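Local coordinates for protein aromatic-L-amino-acid decarboxylase (Catharanthus roseus, PDB 6EEW) that decarboxylates L-tryptophan to tryptamine and 5-hydroxy-L-tryptophan to serotonin as a homodimeric, pyridoxal-phosphate-dependent enzyme, at residues W407-S410 against E415-V418; H437-N442 against G464-R469. All blocks are in the same frame, centred on the assembly; numbering follows the deposited sequence.

Contact 1 (W407-S410 against E415-V418); sequences WVRS and EIVV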
ATOM      1  N   TRP A 407      -8.375  38.841   0.461  1.00 70.69           N
ATOM      2  CA  TRP A 407      -7.202  39.657   0.772  1.00 70.66           C
ATOM      3  C   TRP A 407      -6.367  39.916  -0.481  1.00 71.06           C
ATOM      4  O   TRP A 407      -5.989  41.059  -0.766  1.00 74.89           O
ATOM      5  CB  TRP A 407      -6.342  38.969   1.838  1.00 68.46           C
ATOM      6  CG  TRP A 407      -7.002  38.834   3.162  1.00 66.11           C
ATOM      7  CD1 TRP A 407      -8.017  39.594   3.655  1.00 71.58           C
ATOM      8  CD2 TRP A 407      -6.703  37.861   4.165  1.00 59.97           C
ATOM      9  NE1 TRP A 407      -8.365  39.161   4.911  1.00 72.18           N
ATOM     10  CE2 TRP A 407      -7.577  38.094   5.243  1.00 63.51           C
ATOM     11  CE3 TRP A 407      -5.781  36.811   4.255  1.00 65.47           C
ATOM     12  CZ2 TRP A 407      -7.556  37.322   6.403  1.00 66.93           C
ATOM     13  CZ3 TRP A 407      -5.761  36.043   5.405  1.00 66.62           C
ATOM     14  CH2 TRP A 407      -6.644  36.299   6.465  1.00 65.41           C
ATOM     15  N   VAL A 408      -6.077  38.863  -1.249  1.00 64.31           N
ATOM     16  CA  VAL A 408      -5.237  39.028  -2.435  1.00 60.09           C
ATOM     17  C   VAL A 408      -5.871  39.994  -3.428  1.00 58.31           C
ATOM     18  O   VAL A 408      -5.188  40.858  -3.997  1.00 55.45           O
ATOM     19  CB  VAL A 408      -4.948  37.665  -3.091  1.00 64.46           C
ATOM     20  CG1 VAL A 408      -4.297  37.871  -4.449  1.00 65.68           C
ATOM     21  CG2 VAL A 408      -4.051  36.822  -2.194  1.00 67.72           C
ATOM     22  N   ARG A 409      -7.186  39.875  -3.652  1.00 62.45           N
ATOM     23  CA  ARG A 409      -7.849  40.774  -4.599  1.00 68.39           C
ATOM     24  C   ARG A 409      -7.790  42.222  -4.142  1.00 70.19           C
ATOM     25  O   ARG A 409      -7.868  43.132  -4.974  1.00 76.75           O
ATOM     26  CB  ARG A 409      -9.300  40.360  -4.834  1.00 69.54           C
ATOM     27  CG  ARG A 409      -9.456  39.024  -5.541  1.00 64.42           C
ATOM     28  CD  ARG A 409     -10.919  38.746  -5.858  1.00 65.14           C
ATOM     29  NE  ARG A 409     -11.124  37.424  -6.439  1.00 66.82           N
ATOM     30  CZ  ARG A 409     -10.940  37.139  -7.724  1.00 64.21           C
ATOM     31  NH1 ARG A 409     -10.549  38.091  -8.564  1.00 63.15           N
ATOM     32  NH2 ARG A 409     -11.147  35.904  -8.171  1.00 60.09           N
ATOM     33  N   SER A 410      -7.671  42.467  -2.833  1.00 71.16           N
ATOM     34  CA  SER A 410      -7.574  43.843  -2.355  1.00 73.21           C
ATOM     35  C   SER A 410      -6.243  44.485  -2.711  1.00 77.27           C
ATOM     36  O   SER A 410      -6.103  45.702  -2.554  1.00 82.77           O
ATOM     37  CB  SER A 410      -7.773  43.908  -0.840  1.00 70.82           C
ATOM     38  OG  SER A 410      -9.033  43.385  -0.473  1.00 70.63           O
ATOM     39  N   GLU A 415      -2.816  39.209  -8.609  1.00 62.31           N
ATOM     40  CA  GLU A 415      -3.978  38.805  -9.380  1.00 60.81           C
ATOM     41  C   GLU A 415      -4.263  37.349  -9.077  1.00 58.88           C
ATOM     42  O   GLU A 415      -3.335  36.555  -8.885  1.00 65.40           O
ATOM     43  CB  GLU A 415      -3.743  39.016 -10.882  1.00 66.57           C
ATOM     44  CG  GLU A 415      -2.965  37.907 -11.581  1.00 68.14           C
ATOM     45  CD  GLU A 415      -2.888  38.117 -13.088  1.00 75.53           C
ATOM     46  OE1 GLU A 415      -3.157  39.247 -13.555  1.00 81.11           O
ATOM     47  OE2 GLU A 415      -2.570  37.155 -13.811  1.00 76.59           O
ATOM     48  N   ILE A 416      -5.547  37.013  -9.033  1.00 54.82           N
ATOM     49  CA  ILE A 416      -5.976  35.623  -8.944  1.00 57.94           C
ATOM     50  C   ILE A 416      -5.998  35.057 -10.359  1.00 64.16           C
ATOM     51  O   ILE A 416      -6.726  35.556 -11.224  1.00 69.63           O
ATOM     52  CB  ILE A 416      -7.353  35.506  -8.274  1.00 56.23           C
ATOM     53  CG1 ILE A 416      -7.370  36.240  -6.930  1.00 61.45           C
ATOM     54  CG2 ILE A 416      -7.698  34.044  -8.061  1.00 50.79           C
ATOM     55  CD1 ILE A 416      -6.449  35.639  -5.885  1.00 67.96           C
ATOM     56  N   VAL A 417      -5.221  33.995 -10.589  1.00 62.55           N
ATOM     57  CA  VAL A 417      -4.989  33.509 -11.946  1.00 57.67           C
ATOM     58  C   VAL A 417      -6.164  32.681 -12.455  1.00 50.34           C
ATOM     59  O   VAL A 417      -6.521  32.754 -13.635  1.00 51.53           O
ATOM     60  CB  VAL A 417      -3.678  32.706 -11.982  1.00 57.56           C
ATOM     61  CG1 VAL A 417      -3.451  32.122 -13.366  1.00 55.53           C
ATOM     62  CG2 VAL A 417      -2.506  33.585 -11.559  1.00 61.01           C
ATOM     63  N   VAL A 418      -6.788  31.892 -11.585  1.00 42.25           N
ATOM     64  CA  VAL A 418      -7.892  31.018 -11.971  1.00 44.09           C
ATOM     65  C   VAL A 418      -8.852  30.945 -10.793  1.00 51.00           C
ATOM     66  O   VAL A 418      -8.429  31.157  -9.651  1.00 58.23           O
ATOM     67  CB  VAL A 418      -7.384  29.621 -12.364  1.00 48.28           C
ATOM     68  CG1 VAL A 418      -6.671  29.681 -13.695  1.00 51.29           C
ATOM     69  CG2 VAL A 418      -6.447  29.084 -11.281  1.00 40.91           C
TER
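R409 NH2, held in a salt bridge to E405 OE2 one turn back on the same helix, belongs to a guanidinium that spreads over I416. The CG1 methylene of I416 sits against one guanidinium face, 3.8 Å above its plane and over its centre. NH2 also meets the branch point of I416, with 3.8 Å between R409 NH2 and I416 CB. Nearer the backbone, R409 CG rests 3.7 Å from I416 CG1, the two side chains running at about a right angle. The arginine chain is extended from CG to NE, which carries the flat group across to the strand while NH2 keeps its salt bridge to E405. On the buried side the contact is purely apolar: V408 CG1 presses on I416 CD1 at 3.4 Å, closer than two methyl groups usually come. V408 has CG1 anti to the backbone N (chi1 170°), and this methyl is the one turned to the isoleucine. I416 is thus shared, its CG1 methylene given to the arginine and its terminal methyl to the valine. V408 also packs on W486 of helix 479-496, and I416 on F427 of the neighbouring strand. The arrangement is a helix-to-strand connection (alpha-beta unit), in which the end of long helix 375-409 doubles back through a short link onto edge strand 414-416 of the four-stranded antiparallel sheet.

Contact 2 (H437-N442 against G464-R469); sequences HVEEVN and GIYMLR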
ATOM      1  N   HIS A 437      11.063  40.272 -15.557  1.00101.98           N
ATOM      2  CA  HIS A 437      10.102  39.335 -16.124  1.00 99.74           C
ATOM      3  C   HIS A 437       9.187  38.793 -15.031  1.00 96.99           C
ATOM      4  O   HIS A 437       9.646  38.415 -13.949  1.00 97.57           O
ATOM      5  CB  HIS A 437      10.824  38.189 -16.834  1.00 99.34           C
ATOM      6  CG  HIS A 437       9.926  37.338 -17.680  1.00101.91           C
ATOM      7  ND1 HIS A 437       9.221  36.265 -17.174  1.00101.64           N
ATOM      8  CD2 HIS A 437       9.617  37.401 -18.997  1.00103.82           C
ATOM      9  CE1 HIS A 437       8.519  35.704 -18.142  1.00100.91           C
ATOM     10  NE2 HIS A 437       8.740  36.375 -19.260  1.00102.31           N
ATOM     11  N   VAL A 438       7.883  38.763 -15.322  1.00 90.29           N
ATOM     12  CA  VAL A 438       6.893  38.371 -14.321  1.00 80.93           C
ATOM     13  C   VAL A 438       7.242  37.026 -13.689  1.00 79.42           C
ATOM     14  O   VAL A 438       7.167  36.860 -12.460  1.00 78.44           O
ATOM     15  CB  VAL A 438       5.491  38.359 -14.957  1.00 75.67           C
ATOM     16  CG1 VAL A 438       5.413  37.292 -16.045  1.00 71.98           C
ATOM     17  CG2 VAL A 438       4.419  38.142 -13.895  1.00 73.62           C
ATOM     18  N   GLU A 439       7.653  36.051 -14.510  1.00 82.01           N
ATOM     19  CA  GLU A 439       7.964  34.721 -13.987  1.00 84.08           C
ATOM     20  C   GLU A 439       9.095  34.775 -12.961  1.00 86.82           C
ATOM     21  O   GLU A 439       9.012  34.156 -11.894  1.00 90.11           O
ATOM     22  CB  GLU A 439       8.307  33.757 -15.127  1.00 83.37           C
ATOM     23  CG  GLU A 439       8.443  32.305 -14.650  1.00 85.88           C
ATOM     24  CD  GLU A 439       8.538  31.282 -15.785  1.00 90.62           C
ATOM     25  OE1 GLU A 439       7.727  31.365 -16.735  1.00 89.84           O
ATOM     26  OE2 GLU A 439       9.406  30.378 -15.712  1.00 91.35           O
ATOM     27  N   GLU A 440      10.165  35.516 -13.263  1.00 84.49           N
ATOM     28  CA  GLU A 440      11.260  35.625 -12.305  1.00 84.86           C
ATOM     29  C   GLU A 440      10.830  36.360 -11.042  1.00 81.64           C
ATOM     30  O   GLU A 440      11.277  36.019  -9.943  1.00 80.11           O
ATOM     31  CB  GLU A 440      12.475  36.297 -12.940  1.00 93.89           C
ATOM     32  CG  GLU A 440      13.347  35.337 -13.742  1.00105.69           C
ATOM     33  CD  GLU A 440      13.872  34.175 -12.894  1.00111.27           C
ATOM     34  OE1 GLU A 440      14.420  34.429 -11.797  1.00113.53           O
ATOM     35  OE2 GLU A 440      13.740  33.009 -13.325  1.00111.04           O
ATOM     36  N   VAL A 441       9.985  37.388 -11.173  1.00 79.95           N
ATOM     37  CA  VAL A 441       9.540  38.129  -9.994  1.00 79.09           C
ATOM     38  C   VAL A 441       8.784  37.203  -9.051  1.00 80.57           C
ATOM     39  O   VAL A 441       9.036  37.166  -7.838  1.00 87.31           O
ATOM     40  CB  VAL A 441       8.672  39.331 -10.406  1.00 80.99           C
ATOM     41  CG1 VAL A 441       8.202  40.090  -9.171  1.00 80.25           C
ATOM     42  CG2 VAL A 441       9.426  40.251 -11.365  1.00 84.89           C
ATOM     43  N   ASN A 442       7.860  36.421  -9.603  1.00 75.47           N
ATOM     44  CA  ASN A 442       7.090  35.524  -8.753  1.00 73.36           C
ATOM     45  C   ASN A 442       7.959  34.399  -8.199  1.00 73.82           C
ATOM     46  O   ASN A 442       7.765  33.964  -7.055  1.00 69.40           O
ATOM     47  CB  ASN A 442       5.908  34.971  -9.550  1.00 75.06           C
ATOM     48  CG  ASN A 442       4.792  35.995  -9.728  1.00 78.77           C
ATOM     49  OD1 ASN A 442       4.040  36.289  -8.798  1.00 77.70           O
ATOM     50  ND2 ASN A 442       4.689  36.547 -10.935  1.00 81.48           N
ATOM     51  N   GLY A 464       1.262  28.142 -19.561  1.00 61.23           N
ATOM     52  CA  GLY A 464       2.348  29.087 -19.730  1.00 61.19           C
ATOM     53  C   GLY A 464       2.430  30.157 -18.670  1.00 57.31           C
ATOM     54  O   GLY A 464       3.175  31.127 -18.839  1.00 61.04           O
ATOM     55  N   ILE A 465       1.663  30.033 -17.596  1.00 54.53           N
ATOM     56  CA  ILE A 465       1.597  31.039 -16.548  1.00 59.21           C
ATOM     57  C   ILE A 465       2.197  30.435 -15.290  1.00 66.59           C
ATOM     58  O   ILE A 465       1.763  29.363 -14.846  1.00 67.32           O
ATOM     59  CB  ILE A 465       0.149  31.489 -16.304  1.00 61.02           C
ATOM     60  CG1 ILE A 465      -0.454  32.050 -17.597  1.00 63.94           C
ATOM     61  CG2 ILE A 465       0.090  32.515 -15.179  1.00 65.29           C
ATOM     62  CD1 ILE A 465      -1.912  32.417 -17.481  1.00 72.22           C
ATOM     63  N   TYR A 466       3.193  31.117 -14.726  1.00 71.76           N
ATOM     64  CA  TYR A 466       3.788  30.742 -13.452  1.00 70.01           C
ATOM     65  C   TYR A 466       2.968  31.377 -12.335  1.00 68.72           C
ATOM     66  O   TYR A 466       2.687  32.579 -12.369  1.00 66.85           O
ATOM     67  CB  TYR A 466       5.248  31.200 -13.379  1.00 70.99           C
ATOM     68  CG  TYR A 466       5.997  30.811 -12.109  1.00 69.56           C
ATOM     69  CD1 TYR A 466       5.850  31.526 -10.930  1.00 68.20           C
ATOM     70  CD2 TYR A 466       6.873  29.729 -12.108  1.00 69.71           C
ATOM     71  CE1 TYR A 466       6.546  31.166  -9.780  1.00 71.40           C
ATOM     72  CE2 TYR A 466       7.567  29.361 -10.972  1.00 70.22           C
ATOM     73  CZ  TYR A 466       7.402  30.079  -9.810  1.00 73.79           C
ATOM     74  OH  TYR A 466       8.103  29.703  -8.683  1.00 77.86           O
ATOM     75  N   MET A 467       2.572  30.569 -11.359  1.00 65.44           N
ATOM     76  CA  MET A 467       1.747  31.056 -10.268  1.00 59.27           C
ATOM     77  C   MET A 467       2.146  30.383  -8.962  1.00 59.43           C
ATOM     78  O   MET A 467       2.693  29.273  -8.952  1.00 56.26           O
ATOM     79  CB  MET A 467       0.267  30.808 -10.577  1.00 56.40           C
ATOM     80  CG  MET A 467      -0.143  29.352 -10.544  1.00 53.79           C
ATOM     81  SD  MET A 467      -1.617  29.076 -11.544  1.00 64.84           S
ATOM     82  CE  MET A 467      -0.938  29.316 -13.186  1.00 65.50           C
ATOM     83  N   LEU A 468       1.924  31.099  -7.863  1.00 55.49           N
ATOM     84  CA  LEU A 468       2.046  30.565  -6.516  1.00 53.57           C
ATOM     85  C   LEU A 468       0.729  29.917  -6.111  1.00 56.21           C
ATOM     86  O   LEU A 468      -0.340  30.299  -6.593  1.00 65.87           O
ATOM     87  CB  LEU A 468       2.403  31.682  -5.532  1.00 58.02           C
ATOM     88  CG  LEU A 468       3.800  32.313  -5.589  1.00 61.41           C
ATOM     89  CD1 LEU A 468       4.104  32.971  -6.925  1.00 59.70           C
ATOM     90  CD2 LEU A 468       3.924  33.329  -4.466  1.00 63.36           C
ATOM     91  N   ARG A 469       0.811  28.935  -5.217  1.00 53.63           N
ATOM     92  CA  ARG A 469      -0.362  28.249  -4.694  1.00 49.17           C
ATOM     93  C   ARG A 469      -0.392  28.363  -3.180  1.00 50.94           C
ATOM     94  O   ARG A 469       0.645  28.264  -2.515  1.00 57.33           O
ATOM     95  CB  ARG A 469      -0.400  26.768  -5.089  1.00 50.19           C
ATOM     96  CG  ARG A 469      -0.450  26.462  -6.586  1.00 50.70           C
ATOM     97  CD  ARG A 469       0.076  25.047  -6.894  1.00 44.85           C
ATOM     98  NE  ARG A 469      -0.835  23.970  -6.487  1.00 45.80           N
ATOM     99  CZ  ARG A 469      -0.838  23.401  -5.277  1.00 45.49           C
ATOM    100  NH1 ARG A 469       0.011  23.804  -4.343  1.00 46.81           N
ATOM    101  NH2 ARG A 469      -1.693  22.430  -4.992  1.00 42.88           N
TER
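E439 and Y466 carry the first of the apolar contacts, the aliphatic part of the glutamate crossing the tyrosine side chain at about a right angle. E439 CG lies 3.6 Å from Y466 CB; it stands anti to the backbone N (chi1 -172°), and beyond it the chain is extended, ending in a carboxylate almost parallel to the ring. One helical turn on, N442 CB touches the tyrosine obliquely, 3.7 Å from Y466 CD1. The same N442 CB is 3.8 Å from L468 CD1, so this carbon bridges the two strand residues. The polar bonds cap the helix, lie within it or reach strand 424-429. H437 is the N-cap: its ND1 accepts from E439 N at 3.1 Å. N442 ND2 donates to V438 O at 2.9 Å, approaching from above the carbonyl plane, and V438 O also takes N442 N. The buried amide is fixed at its other end by L429 N, which bonds to N442 OD1. A leucine in place of N442 would probably leave L429 N without this acceptor and deprive V438 O of its second donor. Over one face of the Y466 ring lies the backbone E439 O, offset toward the rim; K443 makes a cation-pi contact with the ring, which also meets H459. Helix 438-451 runs nearly parallel to strand 465-471, at 19° between the short segments; it connects strands 424-429 and 459-462, which flank that strand, forming a split beta-alpha-beta motif.

Contacts 1 and 2 lie in series along the chain, their centres about 14 Å apart, and attach two helices to one antiparallel sheet. Contact 1 brings helix 375-409 to edge strand 414-416; contact 2 brings helix 438-451 to inner strand 465-471, with strand 424-429 lying between the two. They meet directly through V417, whose CG1 is 3.8 Å from M467 CE and 4.0 Å from I465 CG2. Both are away from the annotated sites: the Y466 side chain is about 14 Å from a bound tryptophan. The strand of contact 2 leads closer, since R469 bonds to the backbone oxygens of F100 and T262, two residues of a tryptophan pocket.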